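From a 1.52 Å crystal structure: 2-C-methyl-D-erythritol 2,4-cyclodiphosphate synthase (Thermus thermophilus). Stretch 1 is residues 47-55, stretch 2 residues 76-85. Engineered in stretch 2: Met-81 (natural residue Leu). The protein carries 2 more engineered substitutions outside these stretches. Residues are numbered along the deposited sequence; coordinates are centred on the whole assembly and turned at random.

Stretch 1 47-55: ALLSAYGLG
Stretch 2, residues 76-85: FLREAMRLVE

A helix and a segment that passes from helix into a turn and loop can pack mainly through apolar side chains, and residues 47-55 and 76-85 of this synthase illustrate the principle: no hydrogen bond crosses between them, yet 384 Å² of surface is buried, both sides summed. Stretch 2 is helical throughout, its backbone near -65/-40. Stretch 1 enters as helix, running in the same general direction, with Leu-49 CA 6.1 Å from Ala-80 CA and Tyr-52 CA 6.8 Å from Val-84 CA.

Ala-47 and Ser-50 lie out of reach. Leu-48 (chi1 m, chi2 t) points toward the partner helix; its CD1 lies 3.8 Å from Leu-77 CD1 and 3.9 Å from CG of the engineered Met-81, while its CB sits 4.2 Å from Ala-80 CB. Its backbone joins in, Leu-48 O lying 3.7 Å from Val-84 CG1. The small methyl of Ala-80 lets the backbones come close. Leu-49, in the same rotamer, leaves its backbone sideways, but its end turns inward, bringing CD2 to 3.6 Å from Ala-80 CB and 4.3 Å from Leu-83 CD1.

A type I turn from Ser-50 to Gly-53 follows, with Gly-53 N 3.0 Å from Ser-50 O in a hydrogen bond. Within it, Tyr-52 (-121/13; chi1 -85°, chi2 82°) sets ring atom CD1 3.7 Å from Val-84 CG1, an oblique approach. Gly-53 adopts 69/21, a positive phi that favours glycine. Leu-54 N then donates a hydrogen bond to Leu-49 O at 3.0 Å, and the Leu-54 side chain (m, t) returns toward stretch 2, placing CD1 3.8 Å from Val-84 CG1 and 4.1 Å from Leu-83 CB. Val-84 (chi1 -55°) thus offers one methyl, CG1, to both Tyr-52 and Leu-54, and this compact branched residue is the most covered of all, at 92 Å². Gly-55, at 125/-138, has backbone angles that call for glycine.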

# COMPACT_ATOMS: atom_id res chain seq x y z
N ALA A 47 -3.45 -10.39 -3.98
CA ALA A 47 -2.27 -9.93 -4.70
C ALA A 47 -1.88 -10.90 -5.81
O ALA A 47 -1.54 -10.49 -6.92
CB ALA A 47 -1.10 -9.73 -3.74
N LEU A 48 -1.92 -12.22 -5.51
CA LEU A 48 -1.64 -13.24 -6.52
C LEU A 48 -2.63 -13.18 -7.66
O LEU A 48 -2.24 -13.20 -8.84
CB LEU A 48 -1.70 -14.63 -5.86
CG LEU A 48 -0.56 -14.96 -4.88
CD1 LEU A 48 -0.85 -16.27 -4.14
CD2 LEU A 48 0.79 -15.07 -5.59
N LEU A 49 -3.92 -13.13 -7.32
CA LEU A 49 -4.95 -13.07 -8.36
C LEU A 49 -4.74 -11.84 -9.22
O LEU A 49 -4.81 -11.85 -10.45
CB LEU A 49 -6.34 -13.04 -7.73
CG LEU A 49 -6.77 -14.29 -6.95
CD1 LEU A 49 -8.16 -14.08 -6.35
CD2 LEU A 49 -6.74 -15.52 -7.84
N SER A 50 -4.49 -10.73 -8.54
CA SER A 50 -4.28 -9.44 -9.18
C SER A 50 -3.13 -9.48 -10.19
O SER A 50 -3.21 -8.85 -11.25
CB SER A 50 -4.00 -8.38 -8.09
OG SER A 50 -4.22 -7.09 -8.66
N ALA A 51 -2.07 -10.22 -9.87
CA ALA A 51 -0.91 -10.29 -10.75
C ALA A 51 -1.26 -10.86 -12.12
O ALA A 51 -0.48 -10.66 -13.05
CB ALA A 51 0.21 -11.12 -10.14
N TYR A 52 -2.39 -11.56 -12.23
CA TYR A 52 -2.82 -12.07 -13.52
C TYR A 52 -4.18 -11.56 -13.93
O TYR A 52 -4.77 -12.06 -14.89
CB TYR A 52 -2.82 -13.61 -13.50
CG TYR A 52 -1.44 -14.14 -13.81
CD1 TYR A 52 -0.49 -14.19 -12.79
CD2 TYR A 52 -1.10 -14.54 -15.09
CE1 TYR A 52 0.78 -14.65 -13.04
CE2 TYR A 52 0.18 -15.02 -15.34
CZ TYR A 52 1.10 -15.07 -14.32
OH TYR A 52 2.36 -15.54 -14.56
N GLY A 53 -4.71 -10.54 -13.25
CA GLY A 53 -5.98 -9.98 -13.65
C GLY A 53 -7.14 -10.93 -13.40
O GLY A 53 -8.19 -10.76 -14.03
N LEU A 54 -7.01 -11.91 -12.51
CA LEU A 54 -8.01 -12.96 -12.38
C LEU A 54 -9.22 -12.58 -11.56
O LEU A 54 -10.25 -13.25 -11.54
CB LEU A 54 -7.31 -14.18 -11.76
CG LEU A 54 -6.17 -14.70 -12.65
CD1 LEU A 54 -5.37 -15.75 -11.90
CD2 LEU A 54 -6.75 -15.20 -13.96
N GLY A 55 -9.15 -11.44 -10.87
CA GLY A 55 -10.30 -11.01 -10.10
C GLY A 55 -9.88 -10.79 -8.66
O GLY A 55 -8.80 -10.23 -8.48
N PHE A 76 -7.95 -20.97 -0.17
CA PHE A 76 -8.09 -19.95 -1.19
C PHE A 76 -6.71 -19.59 -1.73
O PHE A 76 -6.53 -19.45 -2.93
CB PHE A 76 -8.77 -18.69 -0.67
CG PHE A 76 -10.08 -19.01 0.03
CD1 PHE A 76 -10.82 -20.12 -0.35
CD2 PHE A 76 -10.55 -18.18 1.04
CE1 PHE A 76 -12.01 -20.41 0.30
CE2 PHE A 76 -11.74 -18.47 1.69
CZ PHE A 76 -12.47 -19.59 1.32
N LEU A 77 -5.75 -19.41 -0.82
CA LEU A 77 -4.42 -19.02 -1.26
C LEU A 77 -3.83 -20.07 -2.20
O LEU A 77 -3.28 -19.77 -3.25
CB LEU A 77 -3.51 -18.82 -0.04
CG LEU A 77 -2.05 -18.53 -0.45
CD1 LEU A 77 -1.87 -17.02 -0.57
CD2 LEU A 77 -1.11 -19.18 0.54
N ARG A 78 -3.97 -21.34 -1.79
CA ARG A 78 -3.48 -22.42 -2.65
C ARG A 78 -4.21 -22.49 -3.98
O ARG A 78 -3.62 -22.81 -5.02
CB ARG A 78 -3.61 -23.76 -1.91
CG ARG A 78 -2.83 -23.78 -0.60
CD ARG A 78 -2.57 -25.21 -0.14
NE ARG A 78 -1.59 -25.28 0.95
CZ ARG A 78 -0.35 -25.74 0.74
NH1 ARG A 78 -0.00 -26.12 -0.48
NH2 ARG A 78 0.53 -25.81 1.73
N GLU A 79 -5.51 -22.22 -4.02
CA GLU A 79 -6.17 -22.22 -5.33
C GLU A 79 -5.64 -21.10 -6.20
O GLU A 79 -5.43 -21.24 -7.41
CB GLU A 79 -7.68 -22.12 -5.11
CG GLU A 79 -8.55 -22.08 -6.34
CD GLU A 79 -8.46 -23.29 -7.25
OE1 GLU A 79 -7.78 -24.29 -6.97
OE2 GLU A 79 -9.12 -23.22 -8.31
N ALA A 80 -5.42 -19.91 -5.59
CA ALA A 80 -4.86 -18.83 -6.41
C ALA A 80 -3.50 -19.23 -6.92
O ALA A 80 -3.12 -18.93 -8.05
CB ALA A 80 -4.77 -17.52 -5.61
N MET A 81 -2.71 -19.91 -6.09
CA MET A 81 -1.40 -20.34 -6.54
C MET A 81 -1.60 -21.27 -7.73
O MET A 81 -0.87 -21.21 -8.73
CB MET A 81 -0.59 -21.02 -5.42
CG MET A 81 -0.09 -20.07 -4.33
SD MET A 81 0.60 -20.87 -2.86
CE MET A 81 2.06 -21.61 -3.57
N ARG A 82 -2.61 -22.14 -7.65
CA ARG A 82 -2.79 -23.11 -8.74
C ARG A 82 -3.13 -22.41 -10.04
O ARG A 82 -2.58 -22.73 -11.10
CB ARG A 82 -3.89 -24.12 -8.41
CG ARG A 82 -4.06 -25.21 -9.48
CD ARG A 82 -5.19 -26.16 -9.11
NE ARG A 82 -6.50 -25.52 -9.27
CZ ARG A 82 -7.01 -25.31 -10.48
NH1 ARG A 82 -6.31 -25.70 -11.55
NH2 ARG A 82 -8.19 -24.73 -10.65
N LEU A 83 -4.03 -21.44 -9.96
CA LEU A 83 -4.46 -20.67 -11.13
C LEU A 83 -3.31 -19.88 -11.74
O LEU A 83 -3.17 -19.87 -12.96
CB LEU A 83 -5.59 -19.71 -10.75
CG LEU A 83 -6.88 -20.35 -10.26
CD1 LEU A 83 -7.82 -19.29 -9.70
CD2 LEU A 83 -7.57 -21.13 -11.38
N VAL A 84 -2.47 -19.20 -10.95
CA VAL A 84 -1.40 -18.48 -11.67
C VAL A 84 -0.33 -19.43 -12.19
O VAL A 84 0.24 -19.17 -13.26
CB VAL A 84 -0.83 -17.40 -10.75
CG1 VAL A 84 -2.01 -16.54 -10.31
CG2 VAL A 84 -0.09 -17.99 -9.57
N GLU A 85 -0.07 -20.54 -11.48
CA GLU A 85 0.97 -21.49 -11.92
C GLU A 85 0.52 -22.07 -13.24
O GLU A 85 1.29 -22.30 -14.17
CB GLU A 85 1.23 -22.60 -10.90
CG GLU A 85 2.11 -22.14 -9.74
CD GLU A 85 2.12 -23.06 -8.54
OE1 GLU A 85 1.67 -24.22 -8.65
OE2 GLU A 85 2.57 -22.63 -7.46